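Actinorhodin polyketide putative beta-ketoacyl synthase 2 (Streptomyces coelicolor A3, PDB 1TQY) pairs with the ketosynthase subunit as the chain length factor of actinorhodin biosynthesis, probably helping to set the length of the polyketide chain. Local coordinates at residues S79-L84 / V147-I152; A86-L91 / A240-L244. The contacts are given in a common frame with arbitrary orientation. Numbering follows the deposited sequence.

How the interactions relate
Following the chain from the N terminus, the first segment used is on helix 78-93, which serves both contacts: residues 79-84 near its start make interaction 1, and residues 86-91, about two turns further on, make interaction 2. Interaction 1 closes a loop of 62 residues when helix 147-156 returns against the first half; interaction 2 closes a longer one, of 148 residues, when strand 238-246 packs against the second half. The segments alternate along the sequence, so the two closures cross. Their centres lie 11 Å apart and they touch, Ile152 CD1 being 3.9 Å from Ala87 CB and Ala83 O 3.8 Å from Ile241 CG1. Helix 78-93 is thereby tied both to its helical neighbour and to the N-terminal half's sheet.

Interaction 1: residues S79-L84 / V147-I152; sequences STRLAL and VNTGQI
This is a buried helix-helix contact in an outer helical layer, against the sheet of the N-terminal half, between the start of helix 78-93 and the first turns of helix 147-156. Both segments are regular alpha-helix; their local axes approach to 9.7 Å, with N-to-C directions 44° apart, nearer parallel than antiparallel (signed crossing -44°). The nearest CA pairs, Thr80-Asn148 (5.6 Å) and Leu84-Ile152 (6.1 Å), advance four residues on each helix. At the first pair, Thr80 (chi1 m) donates from OG1 to OD1 of Asn148 (chi1 m, chi2 -37°) at 2.6 Å. A water bridges the same amide to Ser79, 3.1 Å from Asn148 ND2 and 2.6 Å from Ser79 OG, which also bonds Asp77. Beyond this polar end, Ala83 CB packs 4.0 Å from Asn148 CG, and CD2 of Leu84 (mt) lies 4.1 Å from Ile152 CG1 and 4.0 Å from Gln151 CB. Ile152 also touches Val108 of strand 106-111, and Ala83 touches Val195 of strand 189-196, as expected of an outer helical layer in the alpha-beta-alpha-beta-alpha thiolase fold.

Interaction 2: residues A86-L91 / A240-L244; sequences AADWAL and AILVL
Apolar contacts carry this join between the second half of helix 78-93 and strand 238-246; no hydrogen bond links residues 86-91 to 240-244. The helix is regular, with Ala90 N bonded to Ala86 O (2.9 Å), and the strand is extended. Their local axes come within 7.1 Å at a signed crossing angle of -32°, N-to-C directions 32° apart, and the nearest CA pairs are Ala87-Ile241 (5.4 Å) and Ala90-Leu242 (5.6 Å). Three alanines let the backbones approach this closely. Ile241 (mm) points at the helix, its CG1 3.6 Å from Ala86 CB and its CG2 4.0 Å from Ala87 CB; two residues on, Val243 (t) sets CG2 3.9 Å from both Ala90 CB and Leu91 CD2. The alternation of strand side chains fits the alpha-beta-alpha-beta-alpha thiolase fold: Ile241 and Val243 face this helix, whereas Ala240 and Leu242 point away from it and touch helix 345-359 across the sheet. Main-chain atoms add close approaches, with Ala90 CB 3.4 Å from Ile241 O and Ala90 O 3.6 Å from Val243 CG2. Backbone hydrogen bonds, such as those of Leu242 with Ser192 and Ile241 with Gly17, hold the strand between strands 189-196 and 11-20.

Interaction 1: residues S79-L84 / V147-I152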
loop_
_atom_site.group_PDB
_atom_site.type_symbol
_atom_site.label_atom_id
_atom_site.label_comp_id
_atom_site.label_asym_id
_atom_site.label_seq_id
_atom_site.Cartn_x
_atom_site.Cartn_y
_atom_site.Cartn_z
ATOM N N SER B 79 10.409 9.812 8.876
ATOM C CA SER B 79 10.458 8.494 8.230
ATOM C C SER B 79 10.971 8.580 6.786
ATOM O O SER B 79 11.795 7.770 6.367
ATOM C CB SER B 79 9.070 7.839 8.223
ATOM O OG SER B 79 8.165 8.594 7.443
ATOM N N THR B 80 10.486 9.556 6.027
ATOM C CA THR B 80 10.911 9.679 4.635
ATOM C C THR B 80 12.390 10.051 4.473
ATOM O O THR B 80 13.078 9.576 3.557
ATOM C CB THR B 80 10.027 10.687 3.895
ATOM O OG1 THR B 80 8.667 10.241 3.952
ATOM C CG2 THR B 80 10.459 10.810 2.434
ATOM N N ARG B 81 12.888 10.886 5.376
ATOM C CA ARG B 81 14.287 11.300 5.317
ATOM C C ARG B 81 15.196 10.108 5.558
ATOM O O ARG B 81 16.255 9.968 4.934
ATOM C CB ARG B 81 14.558 12.389 6.350
ATOM C CG ARG B 81 13.726 13.624 6.111
ATOM C CD ARG B 81 13.908 14.575 7.252
ATOM N NE ARG B 81 13.183 15.831 7.088
ATOM C CZ ARG B 81 13.226 16.809 7.985
ATOM N NH1 ARG B 81 13.955 16.655 9.090
ATOM N NH2 ARG B 81 12.551 17.929 7.785
ATOM N N LEU B 82 14.774 9.242 6.471
ATOM C CA LEU B 82 15.533 8.042 6.777
ATOM C C LEU B 82 15.512 7.100 5.568
ATOM O O LEU B 82 16.539 6.527 5.207
ATOM C CB LEU B 82 14.938 7.357 8.013
ATOM C CG LEU B 82 15.191 8.135 9.305
ATOM C CD1 LEU B 82 14.191 7.737 10.377
ATOM C CD2 LEU B 82 16.604 7.895 9.760
ATOM N N ALA B 83 14.348 6.967 4.937
ATOM C CA ALA B 83 14.188 6.109 3.769
ATOM C C ALA B 83 15.029 6.598 2.590
ATOM O O ALA B 83 15.604 5.793 1.865
ATOM C CB ALA B 83 12.713 6.053 3.364
ATOM N N LEU B 84 15.082 7.911 2.389
ATOM C CA LEU B 84 15.866 8.471 1.293
ATOM C C LEU B 84 17.353 8.250 1.575
ATOM O O LEU B 84 18.120 7.960 0.666
ATOM C CB LEU B 84 15.586 9.976 1.135
ATOM C CG LEU B 84 14.221 10.420 0.576
ATOM C CD1 LEU B 84 14.023 11.913 0.799
ATOM C CD2 LEU B 84 14.150 10.091 -0.913
ATOM N N VAL B 147 4.199 7.942 -0.023
ATOM C CA VAL B 147 5.273 8.936 0.019
ATOM C C VAL B 147 6.701 8.463 -0.236
ATOM O O VAL B 147 7.377 9.005 -1.112
ATOM C CB VAL B 147 5.238 9.790 1.344
ATOM C CG1 VAL B 147 5.517 8.919 2.580
ATOM C CG2 VAL B 147 6.255 10.921 1.245
ATOM N N ASN B 148 7.165 7.446 0.479
ATOM C CA ASN B 148 8.535 6.996 0.275
ATOM C C ASN B 148 8.841 6.377 -1.084
ATOM O O ASN B 148 9.986 6.404 -1.543
ATOM C CB ASN B 148 8.948 6.066 1.403
ATOM C CG ASN B 148 8.768 6.716 2.744
ATOM O OD1 ASN B 148 9.004 7.923 2.884
ATOM N ND2 ASN B 148 8.340 5.947 3.736
ATOM N N THR B 149 7.833 5.825 -1.742
ATOM C CA THR B 149 8.084 5.259 -3.060
ATOM C C THR B 149 8.239 6.421 -4.047
ATOM O O THR B 149 9.204 6.479 -4.811
ATOM C CB THR B 149 6.940 4.323 -3.505
ATOM O OG1 THR B 149 7.002 3.107 -2.746
ATOM C CG2 THR B 149 7.067 3.983 -4.976
ATOM N N GLY B 150 7.301 7.359 -3.994
ATOM C CA GLY B 150 7.354 8.512 -4.871
ATOM C C GLY B 150 8.590 9.383 -4.703
ATOM O O GLY B 150 9.122 9.891 -5.689
ATOM N N GLN B 151 9.049 9.573 -3.468
ATOM C CA GLN B 151 10.229 10.401 -3.228
ATOM C C GLN B 151 11.495 9.690 -3.678
ATOM O O GLN B 151 12.401 10.311 -4.234
ATOM C CB GLN B 151 10.350 10.781 -1.744
ATOM C CG GLN B 151 9.296 11.771 -1.236
ATOM C CD GLN B 151 9.499 13.203 -1.741
ATOM O OE1 GLN B 151 8.859 14.137 -1.252
ATOM N NE2 GLN B 151 10.386 13.376 -2.717
ATOM N N ILE B 152 11.577 8.384 -3.438
ATOM C CA ILE B 152 12.758 7.643 -3.868
ATOM C C ILE B 152 12.787 7.655 -5.407
ATOM O O ILE B 152 13.836 7.879 -6.022
ATOM C CB ILE B 152 12.726 6.198 -3.313
ATOM C CG1 ILE B 152 12.951 6.244 -1.790
ATOM C CG2 ILE B 152 13.778 5.348 -3.983
ATOM C CD1 ILE B 152 12.803 4.905 -1.088
HETATM O O HOH W 1 6.592 7.081 6.014
#

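Interaction 2: residues A86-L91 / A240-L244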
loop_
_atom_site.group_PDB
_atom_site.type_symbol
_atom_site.label_atom_id
_atom_site.label_comp_id
_atom_site.label_asym_id
_atom_site.label_seq_id
_atom_site.Cartn_x
_atom_site.Cartn_y
_atom_site.Cartn_z
ATOM N N ALA B 86 18.628 5.862 3.428
ATOM C CA ALA B 86 18.803 4.425 3.284
ATOM C C ALA B 86 18.885 4.083 1.801
ATOM O O ALA B 86 19.811 3.396 1.370
ATOM C CB ALA B 86 17.624 3.698 3.926
ATOM N N ALA B 87 17.923 4.575 1.025
ATOM C CA ALA B 87 17.890 4.298 -0.405
ATOM C C ALA B 87 19.178 4.719 -1.108
ATOM O O ALA B 87 19.739 3.954 -1.887
ATOM C CB ALA B 87 16.684 4.979 -1.047
ATOM N N ASP B 88 19.651 5.929 -0.831
ATOM C CA ASP B 88 20.873 6.406 -1.474
ATOM C C ASP B 88 22.052 5.489 -1.162
ATOM O O ASP B 88 22.785 5.074 -2.070
ATOM C CB ASP B 88 21.185 7.838 -1.034
ATOM C CG ASP B 88 22.440 8.385 -1.687
ATOM O OD1 ASP B 88 22.453 8.540 -2.930
ATOM O OD2 ASP B 88 23.420 8.661 -0.956
ATOM N N TRP B 89 22.230 5.167 0.120
ATOM C CA TRP B 89 23.313 4.279 0.564
ATOM C C TRP B 89 23.245 2.899 -0.089
ATOM O O TRP B 89 24.277 2.296 -0.399
ATOM C CB TRP B 89 23.288 4.103 2.097
ATOM C CG TRP B 89 23.757 5.309 2.851
ATOM C CD1 TRP B 89 24.460 6.367 2.346
ATOM C CD2 TRP B 89 23.582 5.577 4.253
ATOM N NE1 TRP B 89 24.729 7.276 3.342
ATOM C CE2 TRP B 89 24.204 6.819 4.522
ATOM C CE3 TRP B 89 22.960 4.890 5.305
ATOM C CZ2 TRP B 89 24.225 7.390 5.802
ATOM C CZ3 TRP B 89 22.979 5.457 6.584
ATOM C CH2 TRP B 89 23.610 6.697 6.819
ATOM N N ALA B 90 22.028 2.401 -0.293
ATOM C CA ALA B 90 21.836 1.091 -0.907
ATOM C C ALA B 90 22.278 1.105 -2.376
ATOM O O ALA B 90 22.931 0.170 -2.844
ATOM C CB ALA B 90 20.370 0.676 -0.798
ATOM N N LEU B 91 21.916 2.170 -3.092
ATOM C CA LEU B 91 22.285 2.308 -4.496
ATOM C C LEU B 91 23.794 2.423 -4.687
ATOM O O LEU B 91 24.343 1.889 -5.656
ATOM C CB LEU B 91 21.594 3.517 -5.129
ATOM C CG LEU B 91 20.122 3.331 -5.528
ATOM C CD1 LEU B 91 19.528 4.663 -5.989
ATOM C CD2 LEU B 91 20.036 2.296 -6.652
ATOM N N ALA B 240 15.298 -0.478 6.509
ATOM C CA ALA B 240 16.315 -0.710 5.504
ATOM C C ALA B 240 15.747 -0.641 4.108
ATOM O O ALA B 240 14.553 -0.822 3.891
ATOM C CB ALA B 240 16.954 -2.067 5.726
ATOM N N ILE B 241 16.618 -0.356 3.160
ATOM C CA ILE B 241 16.218 -0.306 1.771
ATOM C C ILE B 241 17.279 -1.148 1.094
ATOM O O ILE B 241 18.453 -1.086 1.458
ATOM C CB ILE B 241 16.259 1.133 1.230
ATOM C CG1 ILE B 241 15.166 1.982 1.908
ATOM C CG2 ILE B 241 16.081 1.129 -0.277
ATOM C CD1 ILE B 241 13.726 1.572 1.579
ATOM N N LEU B 242 16.877 -1.978 0.146
ATOM C CA LEU B 242 17.858 -2.784 -0.555
ATOM C C LEU B 242 17.621 -2.760 -2.044
ATOM O O LEU B 242 16.519 -2.469 -2.506
ATOM C CB LEU B 242 17.884 -4.231 -0.045
ATOM C CG LEU B 242 16.793 -4.859 0.823
ATOM C CD1 LEU B 242 17.195 -6.315 1.078
ATOM C CD2 LEU B 242 16.646 -4.111 2.162
ATOM N N VAL B 243 18.677 -3.049 -2.790
ATOM C CA VAL B 243 18.615 -3.053 -4.239
ATOM C C VAL B 243 18.564 -4.494 -4.722
ATOM O O VAL B 243 19.469 -5.278 -4.462
ATOM C CB VAL B 243 19.854 -2.334 -4.833
ATOM C CG1 VAL B 243 19.848 -2.427 -6.348
ATOM C CG2 VAL B 243 19.853 -0.877 -4.391
ATOM N N LEU B 244 17.479 -4.849 -5.391
ATOM C CA LEU B 244 17.349 -6.190 -5.912
ATOM C C LEU B 244 17.410 -6.064 -7.415
ATOM O O LEU B 244 16.957 -5.063 -7.979
ATOM C CB LEU B 244 16.011 -6.817 -5.517
ATOM C CG LEU B 244 15.436 -6.606 -4.125
ATOM C CD1 LEU B 244 14.430 -7.708 -3.868
ATOM C CD2 LEU B 244 16.520 -6.609 -3.067
#